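PDB 3IDU: uncharacterized protein from Pyrococcus furiosus, which is of unknown function but carries a CARDB domain, an all-beta module of a larger archaeal protein, that binds two manganese ions. Local coordinates for residues Phe16-Lys24 with Ile92-Val102. Numbering follows the deposited sequence.
Sequences FPDLTVEIK and INATVDEENTV. With MN (manganese (II) ion), chain C; MN (manganese (II) ion), chain D.
Strand 19-24 and the 92-96 end of strand 88-96 belong to different sheets and run nearly antiparallel across the core, these short segments' axes 6.6 Å apart at closest approach and their directions 162° apart. L19, V21 and I23 point toward the other strand, while I92, A94 and V96 point back. The V21 and V96 side chains lie alongside one another, pointing opposite ways, with CG1 of V21 3.4 Å from both CB and CG1 of V96, tighter than usual for carbons. V96 holds CG1 between its backbone N and carbonyl carbon (chi1 60°), which lets that methyl also meet CB of L19 at 3.8 Å. The other branch of V21, CG2, lies over the backbone of A94, 3.5 Å from A94 O. With alanine at V21, both methyls go, and V96 and the A94 carbonyl would probably lose the group that covers them. Farther along, CD1 of I23 touches CB of A94 and CG2 of I92 from different sides, 3.6 Å from each. At the other end CD1 of L19 packs on CB of D97, and P17 on V102.

One manganese takes OD1 of D18 and O of L19, the other OD2 of D97, OD1 of N100, O of V102 and a water; N106, N109 and N110 complete the first site, E107 the second, and the E104 carboxylate bridges the ions. T101 N donates to the syn lone pair of D97 OD1 (169°), V102 N to OD2 from out of the carboxylate plane; with the manganese bond these hold its rotation. The interface joins the two sheets of an E-set-type beta sandwich: 19-24 pairs with strand 35-43, 88-96 lies between 111-118 and 49-58.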
loop_
_atom_site.group_PDB
_atom_site.type_symbol
_atom_site.label_atom_id
_atom_site.label_comp_id
_atom_site.label_asym_id
_atom_site.label_seq_id
_atom_site.Cartn_x
_atom_site.Cartn_y
_atom_site.Cartn_z
ATOM N N PHE A 16 -12.409 10.596 12.693
ATOM C CA PHE A 16 -12.236 9.277 12.075
ATOM C C PHE A 16 -10.871 9.061 11.463
ATOM O O PHE A 16 -10.233 10.003 10.994
ATOM C CB PHE A 16 -13.227 9.051 10.927
ATOM C CG PHE A 16 -14.662 9.179 11.311
ATOM C CD1 PHE A 16 -15.295 10.417 11.282
ATOM C CD2 PHE A 16 -15.395 8.056 11.666
ATOM C CE1 PHE A 16 -16.643 10.535 11.599
ATOM C CE2 PHE A 16 -16.741 8.159 11.985
ATOM C CZ PHE A 16 -17.371 9.403 11.952
ATOM N N PRO A 17 -10.399 7.809 11.456
ATOM C CA PRO A 17 -9.093 7.605 10.839
ATOM C C PRO A 17 -9.392 7.455 9.345
ATOM O O PRO A 17 -10.557 7.431 8.949
ATOM C CB PRO A 17 -8.612 6.291 11.469
ATOM C CG PRO A 17 -9.888 5.531 11.685
ATOM C CD PRO A 17 -10.855 6.607 12.177
ATOM N N ASP A 18 -8.358 7.412 8.515
ATOM C CA ASP A 18 -8.553 7.168 7.090
ATOM C C ASP A 18 -7.277 6.570 6.552
ATOM O O ASP A 18 -6.286 7.261 6.326
ATOM C CB ASP A 18 -8.901 8.417 6.273
ATOM C CG ASP A 18 -9.225 8.065 4.819
ATOM O OD1 ASP A 18 -9.272 6.854 4.516
ATOM O OD2 ASP A 18 -9.434 8.969 3.980
ATOM N N LEU A 19 -7.322 5.266 6.363
ATOM C CA LEU A 19 -6.188 4.521 5.869
ATOM C C LEU A 19 -6.090 4.586 4.358
ATOM O O LEU A 19 -7.093 4.507 3.659
ATOM C CB LEU A 19 -6.328 3.071 6.311
ATOM C CG LEU A 19 -6.375 2.892 7.824
ATOM C CD1 LEU A 19 -6.908 1.511 8.177
ATOM C CD2 LEU A 19 -4.974 3.090 8.389
ATOM N N THR A 20 -4.869 4.725 3.858
ATOM C CA THR A 20 -4.646 4.769 2.424
ATOM C C THR A 20 -3.327 4.067 2.123
ATOM O O THR A 20 -2.476 3.930 3.002
ATOM C CB THR A 20 -4.578 6.218 1.903
ATOM O OG1 THR A 20 -4.739 6.217 0.478
ATOM C CG2 THR A 20 -3.239 6.840 2.247
ATOM N N VAL A 21 -3.160 3.621 0.885
ATOM C CA VAL A 21 -1.935 2.939 0.482
ATOM C C VAL A 21 -1.485 3.365 -0.908
ATOM O O VAL A 21 -2.301 3.705 -1.767
ATOM C CB VAL A 21 -2.108 1.404 0.471
ATOM C CG1 VAL A 21 -2.268 0.881 1.881
ATOM C CG2 VAL A 21 -3.309 1.025 -0.384
ATOM N N GLU A 22 -0.172 3.334 -1.117
ATOM C CA GLU A 22 0.422 3.694 -2.397
ATOM C C GLU A 22 1.676 2.844 -2.562
ATOM O O GLU A 22 2.395 2.596 -1.594
ATOM C CB GLU A 22 0.808 5.174 -2.419
ATOM C CG GLU A 22 0.801 5.790 -3.809
ATOM C CD GLU A 22 1.607 7.076 -3.888
ATOM O OE1 GLU A 22 1.591 7.853 -2.915
ATOM O OE2 GLU A 22 2.248 7.310 -4.931
ATOM N N ILE A 23 1.934 2.397 -3.786
ATOM C CA ILE A 23 3.108 1.579 -4.075
ATOM C C ILE A 23 4.107 2.413 -4.869
ATOM O O ILE A 23 3.716 3.177 -5.748
ATOM C CB ILE A 23 2.739 0.359 -4.935
ATOM C CG1 ILE A 23 1.760 -0.543 -4.181
ATOM C CG2 ILE A 23 4.003 -0.395 -5.330
ATOM C CD1 ILE A 23 0.948 -1.440 -5.095
ATOM N N LYS A 24 5.390 2.274 -4.554
ATOM C CA LYS A 24 6.430 3.000 -5.277
ATOM C C LYS A 24 7.598 2.074 -5.582
ATOM O O LYS A 24 8.011 1.282 -4.736
ATOM C CB LYS A 24 6.923 4.204 -4.470
ATOM C CG LYS A 24 5.872 5.273 -4.263
ATOM C CD LYS A 24 6.488 6.576 -3.792
ATOM C CE LYS A 24 5.410 7.627 -3.581
ATOM N NZ LYS A 24 5.990 8.949 -3.237
ATOM N N ILE A 92 0.735 -5.215 -9.493
ATOM C CA ILE A 92 0.954 -5.275 -8.052
ATOM C C ILE A 92 -0.191 -4.531 -7.373
ATOM O O ILE A 92 -0.526 -3.412 -7.758
ATOM C CB ILE A 92 2.291 -4.593 -7.629
ATOM C CG1 ILE A 92 3.493 -5.360 -8.191
ATOM C CG2 ILE A 92 2.421 -4.594 -6.107
ATOM C CD1 ILE A 92 3.549 -5.435 -9.691
ATOM N N ASN A 93 -0.803 -5.166 -6.379
ATOM C CA ASN A 93 -1.883 -4.544 -5.636
ATOM C C ASN A 93 -1.471 -4.484 -4.180
ATOM O O ASN A 93 -0.795 -5.378 -3.677
ATOM C CB ASN A 93 -3.192 -5.345 -5.738
ATOM C CG ASN A 93 -3.936 -5.107 -7.042
ATOM O OD1 ASN A 93 -4.126 -6.026 -7.836
ATOM N ND2 ASN A 93 -4.365 -3.870 -7.264
ATOM N N ALA A 94 -1.869 -3.411 -3.507
ATOM C CA ALA A 94 -1.578 -3.254 -2.095
ATOM C C ALA A 94 -2.901 -2.866 -1.457
ATOM O O ALA A 94 -3.643 -2.049 -2.003
ATOM C CB ALA A 94 -0.537 -2.166 -1.881
ATOM N N THR A 95 -3.215 -3.470 -0.321
ATOM C CA THR A 95 -4.464 -3.157 0.358
ATOM C C THR A 95 -4.239 -2.938 1.842
ATOM O O THR A 95 -3.315 -3.497 2.434
ATOM C CB THR A 95 -5.495 -4.298 0.219
ATOM O OG1 THR A 95 -5.074 -5.424 1.003
ATOM C CG2 THR A 95 -5.624 -4.731 -1.236
ATOM N N VAL A 96 -5.090 -2.116 2.442
ATOM C CA VAL A 96 -5.011 -1.874 3.871
ATOM C C VAL A 96 -6.438 -2.016 4.403
ATOM O O VAL A 96 -7.395 -1.550 3.786
ATOM C CB VAL A 96 -4.393 -0.489 4.187
ATOM C CG1 VAL A 96 -5.222 0.624 3.568
ATOM C CG2 VAL A 96 -4.282 -0.308 5.695
ATOM N N ASP A 97 -6.561 -2.691 5.542
ATOM C CA ASP A 97 -7.851 -2.984 6.155
ATOM C C ASP A 97 -8.801 -3.590 5.135
ATOM O O ASP A 97 -9.953 -3.174 5.014
ATOM C CB ASP A 97 -8.510 -1.749 6.771
ATOM C CG ASP A 97 -9.755 -2.112 7.566
ATOM O OD1 ASP A 97 -9.767 -3.222 8.139
ATOM O OD2 ASP A 97 -10.707 -1.307 7.635
ATOM N N GLU A 98 -8.317 -4.582 4.403
ATOM C CA GLU A 98 -9.135 -5.229 3.394
ATOM C C GLU A 98 -10.372 -5.880 4.006
ATOM O O GLU A 98 -11.410 -5.974 3.352
ATOM C CB GLU A 98 -8.307 -6.273 2.650
ATOM C CG GLU A 98 -8.820 -6.568 1.263
ATOM C CD GLU A 98 -7.991 -7.617 0.559
ATOM O OE1 GLU A 98 -6.745 -7.550 0.648
ATOM O OE2 GLU A 98 -8.584 -8.500 -0.089
ATOM N N GLU A 99 -10.263 -6.328 5.259
ATOM C CA GLU A 99 -11.385 -6.974 5.953
ATOM C C GLU A 99 -12.343 -5.931 6.520
ATOM O O GLU A 99 -13.348 -6.265 7.147
ATOM C CB GLU A 99 -10.876 -7.855 7.096
ATOM C CG GLU A 99 -9.903 -7.150 8.025
ATOM C CD GLU A 99 -8.456 -7.348 7.609
ATOM O OE1 GLU A 99 -7.953 -8.485 7.755
ATOM O OE2 GLU A 99 -7.825 -6.377 7.134
ATOM N N ASN A 100 -12.012 -4.669 6.270
ATOM C CA ASN A 100 -12.780 -3.523 6.731
ATOM C C ASN A 100 -13.275 -3.643 8.164
ATOM O O ASN A 100 -14.477 -3.724 8.432
ATOM C CB ASN A 100 -13.948 -3.240 5.790
ATOM C CG ASN A 100 -14.653 -1.941 6.129
ATOM O OD1 ASN A 100 -14.022 -0.968 6.588
ATOM N ND2 ASN A 100 -15.960 -1.905 5.897
ATOM N N THR A 101 -12.321 -3.649 9.084
ATOM C CA THR A 101 -12.624 -3.731 10.504
ATOM C C THR A 101 -12.410 -2.357 11.140
ATOM O O THR A 101 -12.584 -2.184 12.347
ATOM C CB THR A 101 -11.729 -4.780 11.199
ATOM O OG1 THR A 101 -10.352 -4.503 10.918
ATOM C CG2 THR A 101 -12.067 -6.181 10.697
ATOM N N VAL A 102 -12.040 -1.378 10.316
ATOM C CA VAL A 102 -11.807 -0.014 10.785
ATOM C C VAL A 102 -12.722 0.965 10.052
ATOM O O VAL A 102 -12.659 1.067 8.834
ATOM C CB VAL A 102 -10.342 0.426 10.542
ATOM C CG1 VAL A 102 -10.117 1.822 11.099
ATOM C CG2 VAL A 102 -9.382 -0.566 11.183
HETATM MN MN MN C . -9.322 4.710 3.570
HETATM MN MN MN D . -11.893 0.390 6.723
HETATM O O HOH W 1 -11.449 -0.965 4.876
#